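Local coordinates for putative phosphatase (DUF442) (PDB 3GXH), which is probably a phosphatase of the tyrosine and dual-specificity phosphatase clan, hydrolysing phosphate esters, at residues V75-F89 / Y141-Y155. Residues are numbered along the deposited sequence; the frame is centred on the assembly and turned at random.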
# COMPACT_ATOMS: atom_id res chain seq x y z
N VAL A 75 -2.04 2.04 10.22
CA VAL A 75 -3.50 2.17 10.10
C VAL A 75 -4.10 1.10 11.01
O VAL A 75 -3.80 -0.10 10.91
CB VAL A 75 -3.96 1.94 8.66
CG1 VAL A 75 -5.50 1.96 8.55
CG2 VAL A 75 -3.34 3.00 7.76
N ASP A 76 -4.97 1.57 11.92
CA ASP A 76 -5.67 0.69 12.81
C ASP A 76 -6.78 -0.00 12.04
O ASP A 76 -7.61 0.65 11.43
CB ASP A 76 -6.28 1.51 13.97
CG ASP A 76 -7.05 0.63 14.94
OD1 ASP A 76 -6.41 -0.11 15.68
OD2 ASP A 76 -8.29 0.66 14.94
N TRP A 77 -6.83 -1.33 12.11
CA TRP A 77 -7.86 -2.09 11.39
C TRP A 77 -9.26 -1.78 11.83
O TRP A 77 -10.16 -1.67 10.99
CB TRP A 77 -7.61 -3.61 11.56
CG TRP A 77 -8.63 -4.40 10.81
CD1 TRP A 77 -9.63 -5.14 11.34
CD2 TRP A 77 -8.76 -4.51 9.40
NE1 TRP A 77 -10.40 -5.69 10.35
CE2 TRP A 77 -9.89 -5.30 9.14
CE3 TRP A 77 -8.05 -3.97 8.31
CZ2 TRP A 77 -10.28 -5.62 7.84
CZ3 TRP A 77 -8.44 -4.29 7.05
CH2 TRP A 77 -9.54 -5.09 6.82
N GLN A 78 -9.49 -1.64 13.14
CA GLN A 78 -10.84 -1.43 13.67
C GLN A 78 -11.29 0.04 13.57
O GLN A 78 -12.47 0.36 13.78
CB GLN A 78 -10.89 -1.89 15.13
CG GLN A 78 -12.31 -2.05 15.69
CD GLN A 78 -12.31 -2.46 17.16
OE1 GLN A 78 -11.27 -2.46 17.81
NE2 GLN A 78 -13.49 -2.81 17.68
N ASN A 79 -10.39 0.96 13.29
CA ASN A 79 -10.80 2.35 13.17
C ASN A 79 -9.90 3.09 12.24
O ASN A 79 -9.13 3.94 12.64
CB ASN A 79 -10.80 3.03 14.54
CG ASN A 79 -11.28 4.51 14.46
OD1 ASN A 79 -12.12 4.84 13.62
ND2 ASN A 79 -10.72 5.39 15.30
N PRO A 80 -9.92 2.73 10.95
CA PRO A 80 -9.17 3.48 9.99
C PRO A 80 -9.69 4.91 9.83
O PRO A 80 -10.90 5.14 9.87
CB PRO A 80 -9.34 2.68 8.72
CG PRO A 80 -10.70 2.06 8.85
CD PRO A 80 -10.74 1.69 10.31
N LYS A 81 -8.78 5.86 9.74
CA LYS A 81 -9.20 7.26 9.79
C LYS A 81 -8.98 7.96 8.45
O LYS A 81 -8.01 7.70 7.71
CB LYS A 81 -8.38 7.99 10.83
CG LYS A 81 -8.45 7.45 12.24
CD LYS A 81 -7.90 8.54 13.16
CE LYS A 81 -7.98 8.18 14.66
NZ LYS A 81 -6.75 7.41 15.08
N VAL A 82 -9.85 8.93 8.16
CA VAL A 82 -9.66 9.79 7.00
C VAL A 82 -8.27 10.45 7.04
O VAL A 82 -7.58 10.54 6.04
CB VAL A 82 -10.77 10.84 6.90
CG1 VAL A 82 -10.37 11.91 5.91
CG2 VAL A 82 -12.08 10.16 6.52
N GLU A 83 -7.82 10.82 8.24
CA GLU A 83 -6.52 11.41 8.41
C GLU A 83 -5.38 10.48 7.97
O GLU A 83 -4.33 10.92 7.50
CB GLU A 83 -6.36 11.83 9.87
CG GLU A 83 -4.99 11.98 10.43
CD GLU A 83 -5.06 12.26 11.94
OE1 GLU A 83 -5.22 13.44 12.29
OE2 GLU A 83 -5.02 11.30 12.76
N ASP A 84 -5.59 9.17 8.14
CA ASP A 84 -4.58 8.19 7.69
C ASP A 84 -4.48 8.20 6.16
O ASP A 84 -3.42 8.17 5.56
CB ASP A 84 -4.90 6.76 8.11
CG ASP A 84 -5.04 6.58 9.63
OD1 ASP A 84 -4.29 7.28 10.39
OD2 ASP A 84 -5.85 5.69 10.04
N VAL A 85 -5.65 8.21 5.53
CA VAL A 85 -5.72 8.27 4.07
C VAL A 85 -5.05 9.54 3.55
O VAL A 85 -4.23 9.51 2.63
CB VAL A 85 -7.16 8.12 3.56
CG1 VAL A 85 -7.23 8.25 2.01
CG2 VAL A 85 -7.75 6.78 4.02
N GLU A 86 -5.38 10.67 4.16
CA GLU A 86 -4.77 11.96 3.80
C GLU A 86 -3.26 11.98 3.98
O GLU A 86 -2.54 12.50 3.15
CB GLU A 86 -5.40 13.09 4.60
CG GLU A 86 -6.84 13.37 4.23
CD GLU A 86 -6.99 13.98 2.85
OE1 GLU A 86 -6.04 14.64 2.38
OE2 GLU A 86 -8.08 13.80 2.25
N ALA A 87 -2.78 11.36 5.06
CA ALA A 87 -1.37 11.27 5.28
C ALA A 87 -0.70 10.45 4.16
O ALA A 87 0.38 10.76 3.66
CB ALA A 87 -1.08 10.65 6.72
N PHE A 88 -1.35 9.36 3.76
CA PHE A 88 -0.86 8.60 2.60
C PHE A 88 -0.84 9.44 1.33
O PHE A 88 0.11 9.42 0.57
CB PHE A 88 -1.73 7.33 2.43
CG PHE A 88 -1.44 6.56 1.19
CD1 PHE A 88 -0.21 5.96 1.00
CD2 PHE A 88 -2.44 6.36 0.23
CE1 PHE A 88 0.07 5.26 -0.19
CE2 PHE A 88 -2.18 5.64 -0.95
CZ PHE A 88 -0.93 5.09 -1.15
N PHE A 89 -1.93 10.14 1.07
CA PHE A 89 -1.96 10.98 -0.10
C PHE A 89 -0.86 12.04 -0.11
O PHE A 89 -0.17 12.25 -1.13
CB PHE A 89 -3.29 11.74 -0.22
CG PHE A 89 -4.53 10.91 -0.51
CD1 PHE A 89 -4.51 9.58 -0.89
CD2 PHE A 89 -5.76 11.55 -0.41
CE1 PHE A 89 -5.68 8.92 -1.18
CE2 PHE A 89 -6.94 10.88 -0.70
CZ PHE A 89 -6.89 9.54 -1.07
N TYR A 141 -17.08 -5.30 6.76
CA TYR A 141 -16.29 -4.36 7.53
C TYR A 141 -16.88 -2.93 7.34
O TYR A 141 -16.33 -2.12 6.58
CB TYR A 141 -14.80 -4.43 7.14
CG TYR A 141 -14.19 -5.79 7.43
CD1 TYR A 141 -14.08 -6.26 8.74
CD2 TYR A 141 -13.79 -6.63 6.42
CE1 TYR A 141 -13.52 -7.52 9.01
CE2 TYR A 141 -13.25 -7.91 6.68
CZ TYR A 141 -13.14 -8.32 7.98
OH TYR A 141 -12.61 -9.59 8.27
N PRO A 142 -17.96 -2.62 8.04
CA PRO A 142 -18.62 -1.34 7.78
C PRO A 142 -17.77 -0.13 8.06
O PRO A 142 -18.04 0.94 7.47
CB PRO A 142 -19.84 -1.36 8.75
CG PRO A 142 -19.62 -2.49 9.68
CD PRO A 142 -18.72 -3.47 8.98
N LYS A 143 -16.78 -0.21 8.95
CA LYS A 143 -15.93 0.95 9.21
C LYS A 143 -15.11 1.26 7.96
O LYS A 143 -14.87 2.42 7.63
CB LYS A 143 -15.01 0.75 10.38
CG LYS A 143 -15.73 0.34 11.65
CD LYS A 143 -15.75 1.42 12.69
CE LYS A 143 -16.07 0.81 14.08
NZ LYS A 143 -15.13 -0.27 14.55
N TRP A 144 -14.65 0.20 7.30
CA TRP A 144 -13.94 0.34 6.02
C TRP A 144 -14.86 0.84 4.92
O TRP A 144 -14.50 1.71 4.15
CB TRP A 144 -13.19 -0.95 5.62
CG TRP A 144 -11.94 -1.08 6.43
CD1 TRP A 144 -11.80 -1.65 7.63
CD2 TRP A 144 -10.64 -0.57 6.06
NE1 TRP A 144 -10.49 -1.49 8.09
CE2 TRP A 144 -9.77 -0.84 7.11
CE3 TRP A 144 -10.18 0.13 4.96
CZ2 TRP A 144 -8.42 -0.48 7.08
CZ3 TRP A 144 -8.81 0.49 4.93
CH2 TRP A 144 -7.98 0.24 6.01
N GLN A 145 -16.08 0.32 4.84
CA GLN A 145 -17.03 0.80 3.86
C GLN A 145 -17.23 2.29 4.05
O GLN A 145 -17.26 3.10 3.09
CB GLN A 145 -18.36 0.09 4.08
CG GLN A 145 -18.43 -1.27 3.47
CD GLN A 145 -19.83 -1.86 3.58
OE1 GLN A 145 -20.31 -2.12 4.67
NE2 GLN A 145 -20.48 -2.06 2.43
N ALA A 146 -17.43 2.70 5.31
CA ALA A 146 -17.71 4.10 5.63
C ALA A 146 -16.55 5.01 5.26
O ALA A 146 -16.74 6.11 4.72
CB ALA A 146 -18.05 4.28 7.15
N LEU A 147 -15.35 4.55 5.52
CA LEU A 147 -14.12 5.28 5.17
C LEU A 147 -14.08 5.49 3.66
O LEU A 147 -13.86 6.63 3.17
CB LEU A 147 -12.86 4.53 5.61
CG LEU A 147 -11.53 5.18 5.24
CD1 LEU A 147 -11.33 6.46 6.03
CD2 LEU A 147 -10.38 4.19 5.41
N LEU A 148 -14.25 4.42 2.91
CA LEU A 148 -14.19 4.51 1.47
C LEU A 148 -15.25 5.45 0.89
O LEU A 148 -14.96 6.26 0.00
CB LEU A 148 -14.27 3.15 0.82
CG LEU A 148 -12.91 2.39 0.68
CD1 LEU A 148 -12.16 2.30 2.02
CD2 LEU A 148 -13.18 1.02 0.06
N THR A 149 -16.46 5.39 1.42
CA THR A 149 -17.57 6.24 0.95
C THR A 149 -17.25 7.69 1.26
O THR A 149 -17.42 8.57 0.41
CB THR A 149 -18.89 5.81 1.61
OG1 THR A 149 -19.25 4.48 1.20
CG2 THR A 149 -20.04 6.81 1.29
N GLU A 150 -16.77 7.95 2.46
CA GLU A 150 -16.51 9.33 2.93
C GLU A 150 -15.40 9.95 2.10
O GLU A 150 -15.51 11.10 1.68
CB GLU A 150 -16.10 9.34 4.42
CG GLU A 150 -15.80 10.76 4.99
CD GLU A 150 -15.72 10.83 6.54
OE1 GLU A 150 -16.03 9.82 7.23
OE2 GLU A 150 -15.36 11.91 7.07
N VAL A 151 -14.34 9.19 1.84
CA VAL A 151 -13.21 9.76 1.13
C VAL A 151 -13.55 9.92 -0.33
O VAL A 151 -13.13 10.95 -0.93
CB VAL A 151 -11.95 8.90 1.25
CG1 VAL A 151 -10.85 9.38 0.25
CG2 VAL A 151 -11.41 8.93 2.63
N SER A 152 -14.29 8.98 -0.92
CA SER A 152 -14.70 9.06 -2.32
C SER A 152 -15.52 10.33 -2.51
O SER A 152 -15.24 11.13 -3.42
CB SER A 152 -15.50 7.84 -2.74
OG SER A 152 -14.71 6.66 -2.65
N ALA A 153 -16.50 10.55 -1.64
CA ALA A 153 -17.33 11.78 -1.71
C ALA A 153 -16.53 13.08 -1.50
O ALA A 153 -16.80 14.09 -2.18
CB ALA A 153 -18.50 11.71 -0.72
N LYS A 154 -15.57 13.07 -0.59
CA LYS A 154 -14.74 14.24 -0.29
C LYS A 154 -13.96 14.71 -1.51
O LYS A 154 -13.81 15.94 -1.72
CB LYS A 154 -13.78 13.91 0.86
CG LYS A 154 -12.94 15.08 1.30
CD LYS A 154 -12.09 14.78 2.54
CE LYS A 154 -11.14 15.95 2.83
NZ LYS A 154 -10.54 15.84 4.19
N TYR A 155 -13.49 13.75 -2.33
CA TYR A 155 -12.60 14.07 -3.44
C TYR A 155 -13.25 13.94 -4.81
O TYR A 155 -12.59 13.67 -5.82
CB TYR A 155 -11.32 13.25 -3.35
CG TYR A 155 -10.44 13.75 -2.25
CD1 TYR A 155 -9.82 15.00 -2.35
CD2 TYR A 155 -10.26 13.03 -1.08
CE1 TYR A 155 -9.04 15.49 -1.34
CE2 TYR A 155 -9.47 13.52 -0.06
CZ TYR A 155 -8.86 14.75 -0.20
OH TYR A 155 -8.07 15.25 0.81
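W144 is sandwiched between two residues of the 75-81 loop: P80 lies over one face of its indole and W77 over the other. CG of P80 stands 3.7 Å from the centroid of the W144 five-membered ring, close to the ring normal, a CH-pi contact. The W77 ring covers the opposite face obliquely, planes at 33°, and turns the edge that carries CZ2 over the centre of the Y141 ring in an edge-to-face pair, centroids 5.1 Å apart. W77 starts out away from helix 142-154; with CG anti to its backbone N (chi1 -179°), the indole swings back into this aromatic cluster; the ring of W134 also meets W144.

Two hydrogen bonds tie the same loop to the first turn of the helix. NE1 of W144 gives its proton to a lone pair of W77 O at 2.9 Å, the acceptor tilted out of the indole plane, while NZ of K143 reaches Q78 O at 2.8 Å in the carbonyl plane; the bend of the lysine chain at chi2 and chi4 brings the ammonium there. In this phosphatase-type alpha/beta fold, the contact packs C-terminal helix 142-154 against the start of helix 82-94 and the loop that follows edge strand 69-72. The axes of 82-89 and 142-154 come within 10.7 Å and cross at -54°.

Between the helices the packing is mainly aliphatic. V82 is a knob set among L147, E150, V151 and K154, its CG2 3.8 Å from L147 CD1 and also against the E150 carboxylate. The other branch of L147, CD2, meets P80 CB and V85 CG2, and V85 and V151 approach tip to tip. Near the C-terminal end of helix 142-154, in the modelled conformer of Y155, F89 points its edge at the face of that ring in an offset edge-to-face pair.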